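Local coordinates for protein transcription factor SPN1 (Saccharomyces cerevisiae, PDB 3NFQ) that takes part in regulating RNA polymerase II transcription, may act in both TBP recruitment and post-recruitment steps, and interacts with SPT6, at residues Lys52-Leu56 against Glu97-Leu102. Residues are numbered along the deposited sequence; the frame is centred on the assembly and turned at random.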
ATOM      1  N   LYS A  52      -7.227  -3.098  -8.583  1.00 18.15           N
ATOM      2  CA  LYS A  52      -6.804  -3.114  -7.175  1.00 18.39           C
ATOM      3  C   LYS A  52      -7.875  -3.686  -6.241  1.00 18.92           C
ATOM      4  O   LYS A  52      -7.560  -4.550  -5.426  1.00 18.70           O
ATOM      5  CB  LYS A  52      -6.426  -1.715  -6.713  1.00 17.44           C
ATOM      6  CG  LYS A  52      -5.257  -1.144  -7.463  1.00 17.24           C
ATOM      7  CD  LYS A  52      -4.816   0.147  -6.706  1.00 12.62           C
ATOM      8  CE  LYS A  52      -5.810   1.345  -6.693  1.00 12.35           C
ATOM      9  NZ  LYS A  52      -6.118   1.764  -8.139  1.00 16.93           N
ATOM     10  N   VAL A  53      -9.120  -3.246  -6.376  1.00 20.59           N
ATOM     11  CA  VAL A  53     -10.181  -3.775  -5.470  1.00 23.20           C
ATOM     12  C   VAL A  53     -10.393  -5.236  -5.643  1.00 24.00           C
ATOM     13  O   VAL A  53     -10.688  -5.928  -4.680  1.00 23.29           O
ATOM     14  CB  VAL A  53     -11.551  -3.016  -5.520  1.00 24.40           C
ATOM     15  CG1 VAL A  53     -11.381  -1.580  -5.127  1.00 24.04           C
ATOM     16  CG2 VAL A  53     -12.230  -3.102  -6.874  1.00 26.23           C
ATOM     17  N   LYS A  54     -10.214  -5.748  -6.862  1.00 23.23           N
ATOM     18  CA  LYS A  54     -10.337  -7.179  -7.020  1.00 23.15           C
ATOM     19  C   LYS A  54      -9.221  -7.929  -6.359  1.00 23.77           C
ATOM     20  O   LYS A  54      -9.415  -9.060  -5.951  1.00 22.80           O
ATOM     21  CB  LYS A  54     -10.326  -7.585  -8.495  1.00 23.82           C
ATOM     22  CG  LYS A  54     -11.575  -7.178  -9.229  1.00 26.26           C
ATOM     23  CD  LYS A  54     -11.509  -7.816 -10.635  1.00 32.03           C
ATOM     24  CE  LYS A  54     -12.557  -7.223 -11.531  1.00 37.90           C
ATOM     25  NZ  LYS A  54     -12.255  -7.518 -12.983  1.00 45.17           N
ATOM     26  N   LEU A  55      -8.006  -7.345  -6.357  1.00 21.22           N
ATOM     27  CA  LEU A  55      -6.866  -7.968  -5.753  1.00 20.28           C
ATOM     28  C   LEU A  55      -6.797  -7.704  -4.235  1.00 19.83           C
ATOM     29  O   LEU A  55      -6.126  -8.420  -3.531  1.00 22.42           O
ATOM     30  CB  LEU A  55      -5.578  -7.496  -6.428  1.00 20.13           C
ATOM     31  CG  LEU A  55      -4.228  -8.136  -6.095  1.00 23.51           C
ATOM     32  CD1 LEU A  55      -4.182  -9.704  -6.248  1.00 20.74           C
ATOM     33  CD2 LEU A  55      -3.165  -7.503  -6.972  1.00 20.37           C
ATOM     34  N   LEU A  56      -7.467  -6.682  -3.747  1.00 19.57           N
ATOM     35  CA  LEU A  56      -7.311  -6.276  -2.333  1.00 20.09           C
ATOM     36  C   LEU A  56      -7.452  -7.405  -1.277  1.00 21.72           C
ATOM     37  O   LEU A  56      -6.642  -7.506  -0.371  1.00 22.21           O
ATOM     38  CB  LEU A  56      -8.218  -5.067  -2.054  1.00 19.54           C
ATOM     39  CG  LEU A  56      -8.179  -4.484  -0.626  1.00 18.81           C
ATOM     40  CD1 LEU A  56      -6.767  -3.857  -0.319  1.00 15.72           C
ATOM     41  CD2 LEU A  56      -9.299  -3.486  -0.468  1.00 18.24           C
ATOM     42  N   GLU A  97     -11.933   2.542   1.102  1.00 15.96           N
ATOM     43  CA  GLU A  97     -11.769   1.127   1.397  1.00 17.08           C
ATOM     44  C   GLU A  97     -10.351   0.597   1.221  1.00 17.48           C
ATOM     45  O   GLU A  97      -9.881  -0.191   2.034  1.00 17.71           O
ATOM     46  CB  GLU A  97     -12.707   0.309   0.488  1.00 19.45           C
ATOM     47  CG  GLU A  97     -14.183   0.528   0.889  1.00 21.98           C
ATOM     48  CD  GLU A  97     -14.773   1.903   0.507  1.00 23.98           C
ATOM     49  OE1 GLU A  97     -14.342   2.525  -0.500  1.00 21.41           O
ATOM     50  OE2 GLU A  97     -15.717   2.329   1.213  1.00 23.31           O
ATOM     51  N   ILE A  98      -9.656   1.082   0.186  1.00 15.90           N
ATOM     52  CA  ILE A  98      -8.245   0.728  -0.006  1.00 15.09           C
ATOM     53  C   ILE A  98      -7.358   1.359   1.101  1.00 15.29           C
ATOM     54  O   ILE A  98      -6.467   0.706   1.660  1.00 14.22           O
ATOM     55  CB  ILE A  98      -7.767   1.120  -1.411  1.00 15.17           C
ATOM     56  CG1 ILE A  98      -8.193   0.068  -2.429  1.00 17.70           C
ATOM     57  CG2 ILE A  98      -6.132   1.300  -1.425  1.00 15.74           C
ATOM     58  CD1 ILE A  98      -8.225   0.593  -3.810  1.00 19.60           C
ATOM     59  N   GLN A  99      -7.614   2.624   1.432  1.00 14.67           N
ATOM     60  CA  GLN A  99      -6.817   3.279   2.475  1.00 16.08           C
ATOM     61  C   GLN A  99      -6.983   2.551   3.795  1.00 16.21           C
ATOM     62  O   GLN A  99      -6.016   2.195   4.430  1.00 17.28           O
ATOM     63  CB  GLN A  99      -7.240   4.722   2.672  1.00 14.98           C
ATOM     64  CG  GLN A  99      -7.096   5.657   1.440  1.00 14.57           C
ATOM     65  CD  GLN A  99      -7.609   7.054   1.731  1.00 16.61           C
ATOM     66  OE1 GLN A  99      -7.379   7.586   2.810  1.00 15.92           O
ATOM     67  NE2 GLN A  99      -8.288   7.668   0.769  1.00 15.18           N
ATOM     68  N   LYS A 100      -8.225   2.316   4.186  1.00 15.83           N
ATOM     69  CA  LYS A 100      -8.485   1.725   5.484  1.00 18.06           C
ATOM     70  C   LYS A 100      -7.980   0.279   5.567  1.00 16.87           C
ATOM     71  O   LYS A 100      -7.386  -0.138   6.577  1.00 16.54           O
ATOM     72  CB  LYS A 100      -9.982   1.766   5.753  1.00 18.01           C
ATOM     73  CG  LYS A 100     -10.224   1.405   7.177  1.00 25.71           C
ATOM     74  CD  LYS A 100     -11.708   1.194   7.438  1.00 32.47           C
ATOM     75  CE  LYS A 100     -11.890   1.071   8.948  1.00 37.73           C
ATOM     76  NZ  LYS A 100     -13.335   1.219   9.251  1.00 44.33           N
ATOM     77  N   SER A 101      -8.182  -0.484   4.497  1.00 15.97           N
ATOM     78  CA  SER A 101      -7.696  -1.867   4.502  1.00 16.90           C
ATOM     79  C   SER A 101      -6.198  -1.941   4.571  1.00 15.78           C
ATOM     80  O   SER A 101      -5.630  -2.769   5.294  1.00 16.87           O
ATOM     81  CB  SER A 101      -8.135  -2.629   3.257  1.00 17.14           C
ATOM     82  OG  SER A 101      -9.554  -2.722   3.276  1.00 22.42           O
ATOM     83  N   LEU A 102      -5.530  -1.127   3.763  1.00 14.81           N
ATOM     84  CA  LEU A 102      -4.054  -1.150   3.826  1.00 14.35           C
ATOM     85  C   LEU A 102      -3.473  -0.641   5.135  1.00 14.00           C
ATOM     86  O   LEU A 102      -2.509  -1.224   5.685  1.00 14.99           O
ATOM     87  CB  LEU A 102      -3.447  -0.413   2.628  1.00 13.93           C
ATOM     88  CG  LEU A 102      -3.701  -1.051   1.254  1.00 12.50           C
ATOM     89  CD1 LEU A 102      -3.021  -0.182   0.156  1.00 15.04           C
ATOM     90  CD2 LEU A 102      -3.162  -2.433   1.198  1.00 11.04           C
TER
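Helix-to-helix packing within the all-helical central domain of SPN1 brings L56 and K52 of helix 51-63 against I98 and S101 of helix 96-107. The two short segments run at 30° to each other with axes 11.1 Å apart, a spacing bridged mainly by L56 and I98, with the K52 methylenes and V53 beside them. L56 carries the largest share: with CG anti to the backbone N (chi1 -179°), its isobutyl group extends across the gap and both methyls rest on S101 CB, CD1 and CD2 each 4.0 Å from it. L56 CD1 also meets L102 CD2 at 4.2 Å. Serine suits this place because it is small and its hydroxyl turns back on its own helix, where S101 OG gives a 2.8 Å hydrogen bond to E97 O. One turn earlier, I98 CD1 meets the methylenes of K52, 3.8 Å from CE, and V53 CG1 at 4.1 Å. The K52 chain bends at its last two torsions, lending its apolar length to I98. W84 of helix 77-85 touches K52, L56 and L102. Replacing L56 by an alanine would probably take away the methyls that cover S101 and touch I98 CG1 and L102 CD2, opening a gap between the helices. No hydrogen bond joins the segments, so shape and apolar burial hold them together, while the S101 hydroxyl bonds within its own helix and K52 NZ forms a salt bridge with D32 of helix 10-42.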